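Long-range contact in lactaldehyde dehydrogenase (Escherichia coli, PDB 2IMP), which catalyses the irreversible NAD+-dependent oxidation of L-lactaldehyde to L-lactate, and of glycolaldehyde to glycolate, in the degradation of L-fucose and L-rhamnose: residues 428-436 with 447-455. Sequence-based numbering, arbitrary orientation.
With LAC (lactic acid), chain E.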
loop_
_atom_site.group_PDB
_atom_site.type_symbol
_atom_site.label_atom_id
_atom_site.label_comp_id
_atom_site.label_asym_id
_atom_site.label_seq_id
_atom_site.Cartn_x
_atom_site.Cartn_y
_atom_site.Cartn_z
ATOM N N LYS A 428 13.731 11.684 -15.654
ATOM C CA LYS A 428 13.602 10.464 -16.431
ATOM C C LYS A 428 14.959 9.892 -16.919
ATOM O O LYS A 428 15.146 8.684 -16.955
ATOM C CB LYS A 428 12.683 10.710 -17.636
ATOM C CG LYS A 428 12.336 9.445 -18.417
ATOM C CD LYS A 428 11.288 9.708 -19.495
ATOM C CE LYS A 428 10.827 8.406 -20.150
ATOM N NZ LYS A 428 9.725 8.609 -21.147
ATOM N N GLY A 429 15.893 10.776 -17.256
ATOM C CA GLY A 429 17.187 10.334 -17.751
ATOM C C GLY A 429 18.247 9.973 -16.724
ATOM O O GLY A 429 19.089 9.112 -16.982
ATOM N N LEU A 430 18.224 10.627 -15.568
ATOM C CA LEU A 430 19.204 10.354 -14.518
ATOM C C LEU A 430 19.022 8.985 -13.806
ATOM O O LEU A 430 17.973 8.704 -13.225
ATOM C CB LEU A 430 19.184 11.492 -13.484
ATOM C CG LEU A 430 19.816 12.798 -13.987
ATOM C CD1 LEU A 430 19.575 13.937 -13.017
ATOM C CD2 LEU A 430 21.305 12.578 -14.177
ATOM N N LYS A 431 20.052 8.151 -13.860
ATOM C CA LYS A 431 19.995 6.836 -13.233
ATOM C C LYS A 431 20.600 6.801 -11.802
ATOM O O LYS A 431 21.668 6.239 -11.571
ATOM C CB LYS A 431 20.687 5.818 -14.144
ATOM C CG LYS A 431 20.020 5.718 -15.511
ATOM C CD LYS A 431 20.827 4.886 -16.496
ATOM C CE LYS A 431 20.187 4.930 -17.883
ATOM N NZ LYS A 431 20.984 4.238 -18.936
ATOM N N PHE A 432 19.884 7.421 -10.869
ATOM C CA PHE A 432 20.301 7.505 -9.477
ATOM C C PHE A 432 19.165 7.240 -8.467
ATOM O O PHE A 432 17.990 7.425 -8.782
ATOM C CB PHE A 432 20.908 8.891 -9.201
ATOM C CG PHE A 432 22.187 9.158 -9.949
ATOM C CD1 PHE A 432 22.175 9.379 -11.324
ATOM C CD2 PHE A 432 23.411 9.124 -9.288
ATOM C CE1 PHE A 432 23.361 9.572 -12.022
ATOM C CE2 PHE A 432 24.604 9.317 -9.983
ATOM C CZ PHE A 432 24.579 9.531 -11.349
ATOM N N GLY A 433 19.527 6.805 -7.266
ATOM C CA GLY A 433 18.526 6.532 -6.248
ATOM C C GLY A 433 17.889 7.814 -5.746
ATOM O O GLY A 433 16.816 7.791 -5.137
ATOM N N GLU A 434 18.558 8.933 -6.000
ATOM C CA GLU A 434 18.068 10.238 -5.585
ATOM C C GLU A 434 18.413 11.380 -6.561
ATOM O O GLU A 434 19.515 11.434 -7.118
ATOM C CB GLU A 434 18.629 10.617 -4.209
ATOM C CG GLU A 434 18.349 9.629 -3.094
ATOM C CD GLU A 434 19.020 10.034 -1.790
ATOM O OE1 GLU A 434 20.125 10.617 -1.848
ATOM O OE2 GLU A 434 18.450 9.756 -0.716
ATOM N N THR A 435 17.458 12.279 -6.756
ATOM C CA THR A 435 17.657 13.436 -7.611
ATOM C C THR A 435 17.115 14.725 -6.973
ATOM O O THR A 435 15.906 14.864 -6.768
ATOM C CB THR A 435 16.981 13.268 -8.993
ATOM O OG1 THR A 435 17.561 12.162 -9.690
ATOM C CG2 THR A 435 17.178 14.530 -9.833
ATOM N N TYR A 436 18.016 15.642 -6.647
ATOM C CA TYR A 436 17.619 16.909 -6.052
ATOM C C TYR A 436 17.462 18.034 -7.079
ATOM O O TYR A 436 18.368 18.297 -7.868
ATOM C CB TYR A 436 18.628 17.344 -4.989
ATOM C CG TYR A 436 18.700 16.414 -3.810
ATOM C CD1 TYR A 436 19.511 15.284 -3.840
ATOM C CD2 TYR A 436 17.933 16.649 -2.670
ATOM C CE1 TYR A 436 19.562 14.408 -2.760
ATOM C CE2 TYR A 436 17.974 15.781 -1.585
ATOM C CZ TYR A 436 18.790 14.661 -1.638
ATOM O OH TYR A 436 18.834 13.796 -0.569
ATOM N N GLY A 447 12.233 9.550 3.431
ATOM C CA GLY A 447 12.522 9.182 2.053
ATOM C C GLY A 447 13.111 7.782 1.996
ATOM O O GLY A 447 12.863 6.953 2.871
ATOM N N PHE A 448 13.875 7.497 0.952
ATOM C CA PHE A 448 14.520 6.199 0.823
ATOM C C PHE A 448 15.919 6.337 0.207
ATOM O O PHE A 448 16.074 6.507 -1.003
ATOM C CB PHE A 448 13.655 5.227 -0.005
ATOM C CG PHE A 448 14.137 3.782 0.034
ATOM C CD1 PHE A 448 14.593 3.209 1.223
ATOM C CD2 PHE A 448 14.091 2.983 -1.110
ATOM C CE1 PHE A 448 15.001 1.866 1.277
ATOM C CE2 PHE A 448 14.493 1.641 -1.075
ATOM C CZ PHE A 448 14.949 1.078 0.129
ATOM N N HIS A 449 16.918 6.331 1.081
ATOM C CA HIS A 449 18.310 6.431 0.680
ATOM C C HIS A 449 18.830 5.065 0.198
ATOM O O HIS A 449 19.238 4.221 1.002
ATOM C CB HIS A 449 19.146 6.907 1.868
ATOM C CG HIS A 449 20.498 7.437 1.495
ATOM N ND1 HIS A 449 20.662 8.548 0.688
ATOM C CD2 HIS A 449 21.738 7.061 1.875
ATOM C CE1 HIS A 449 21.949 8.829 0.596
ATOM N NE2 HIS A 449 22.625 7.945 1.306
ATOM N N ALA A 450 18.763 4.859 -1.111
ATOM C CA ALA A 450 19.193 3.615 -1.729
ATOM C C ALA A 450 19.968 3.862 -3.035
ATOM O O ALA A 450 19.461 4.492 -3.958
ATOM C CB ALA A 450 17.979 2.731 -1.995
ATOM N N GLY A 451 21.192 3.358 -3.098
ATOM C CA GLY A 451 22.003 3.592 -4.274
ATOM C C GLY A 451 21.924 2.564 -5.376
ATOM O O GLY A 451 21.762 1.370 -5.131
ATOM N N TRP A 452 22.016 3.054 -6.604
ATOM C CA TRP A 452 22.022 2.206 -7.784
ATOM C C TRP A 452 23.450 1.692 -8.065
ATOM O O TRP A 452 24.415 2.195 -7.485
ATOM C CB TRP A 452 21.544 2.999 -8.994
ATOM C CG TRP A 452 20.081 3.322 -9.009
ATOM C CD1 TRP A 452 19.266 3.528 -7.930
ATOM C CD2 TRP A 452 19.271 3.521 -10.170
ATOM N NE1 TRP A 452 17.996 3.840 -8.352
ATOM C CE2 TRP A 452 17.968 3.840 -9.719
ATOM C CE3 TRP A 452 19.514 3.451 -11.548
ATOM C CZ2 TRP A 452 16.914 4.102 -10.604
ATOM C CZ3 TRP A 452 18.463 3.708 -12.429
ATOM C CH2 TRP A 452 17.179 4.027 -11.949
ATOM N N ARG A 453 23.571 0.707 -8.946
ATOM C CA ARG A 453 24.875 0.162 -9.287
ATOM C C ARG A 453 25.754 -0.168 -8.050
ATOM O O ARG A 453 25.279 -0.823 -7.125
ATOM C CB ARG A 453 25.593 1.128 -10.244
ATOM C CG ARG A 453 24.817 1.357 -11.555
ATOM C CD ARG A 453 25.564 2.254 -12.552
ATOM N NE ARG A 453 25.569 3.667 -12.167
ATOM C CZ ARG A 453 24.506 4.465 -12.225
ATOM N NH1 ARG A 453 23.340 3.997 -12.652
ATOM N NH2 ARG A 453 24.610 5.740 -11.865
ATOM N N LYS A 454 27.004 0.284 -8.026
ATOM C CA LYS A 454 27.874 -0.030 -6.895
ATOM C C LYS A 454 27.627 0.786 -5.609
ATOM O O LYS A 454 28.269 0.548 -4.588
ATOM C CB LYS A 454 29.348 0.080 -7.302
ATOM C CG LYS A 454 29.772 -0.956 -8.330
ATOM C CD LYS A 454 31.282 -0.968 -8.531
ATOM C CE LYS A 454 31.684 -1.992 -9.584
ATOM N NZ LYS A 454 33.165 -2.089 -9.751
ATOM N N SER A 455 26.696 1.733 -5.667
ATOM C CA SER A 455 26.378 2.532 -4.493
ATOM C C SER A 455 25.734 1.694 -3.369
ATOM O O SER A 455 25.639 2.141 -2.224
ATOM C CB SER A 455 25.456 3.695 -4.873
ATOM O OG SER A 455 26.149 4.647 -5.662
HETATM C C LAC E . 24.563 9.558 4.069
HETATM C CA LAC E . 25.929 9.173 4.552
HETATM C CB LAC E . 26.088 9.583 6.026
HETATM O O LAC E . 23.777 8.691 3.687
HETATM O OHN LAC E . 26.095 7.747 4.476
HETATM O OXT LAC E . 24.226 10.851 4.018
HETATM O O HOH W 1 16.008 5.552 -3.563
HETATM O O HOH W 2 16.059 9.618 0.193
#
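H449 and E434 form a histidine-carboxylate hydrogen bond at the lactate pocket of this aldehyde dehydrogenase fold, and they illustrate how a second-shell acid can position a ligand-binding ring. The imidazole donates from ND1 to E434 OE2 at 2.9 Å, nearly straight at 171°. The carboxylate oxygen lies in the ring plane, whereas the ring meets the acid from above the carboxylate plane, the two flat groups being turned 58° apart. The ring can span from E434 to lactate because chi1 of H449 (-163°) carries CG away from its own backbone N; H449 NE2 then faces lactate O, 2.7 Å away. E434 is itself held: a water that binds the backbone N of F448 weakly also donates to OE2, and OE1 bonds T412 of strand 409-416, while E251 and E443, two further lactate-binding residues, touch the H449 imidazole.

At the other end of the contact, an indole face and a guanidinium group take over. The W452 indole lies flat against the backbone from K431 to G433, its face covering K431 C and F432 C, while W452 CZ3 reaches K431 CB at 3.5 Å. Its NE1 bonds T472 O of a second subunit, whose strand also extends the sheet alongside E434, T435 and Y436, so the indole ties the short strand 452-453 to the subunit interface. Between the two ends G433 passes close to segment 447-455, with a CA-H...O contact of 3.2 Å from G433 CA to A450 O.

R453 bends at chi3 and turns its guanidinium end-on to the K431 carbonyl, almost perpendicular to the F432 ring, one face of which NH2 approaches. NH2 also bonds Y409 O, and both NH1 and NH2 of R453 donate to the single atom K431 O, each at 3.0 Å.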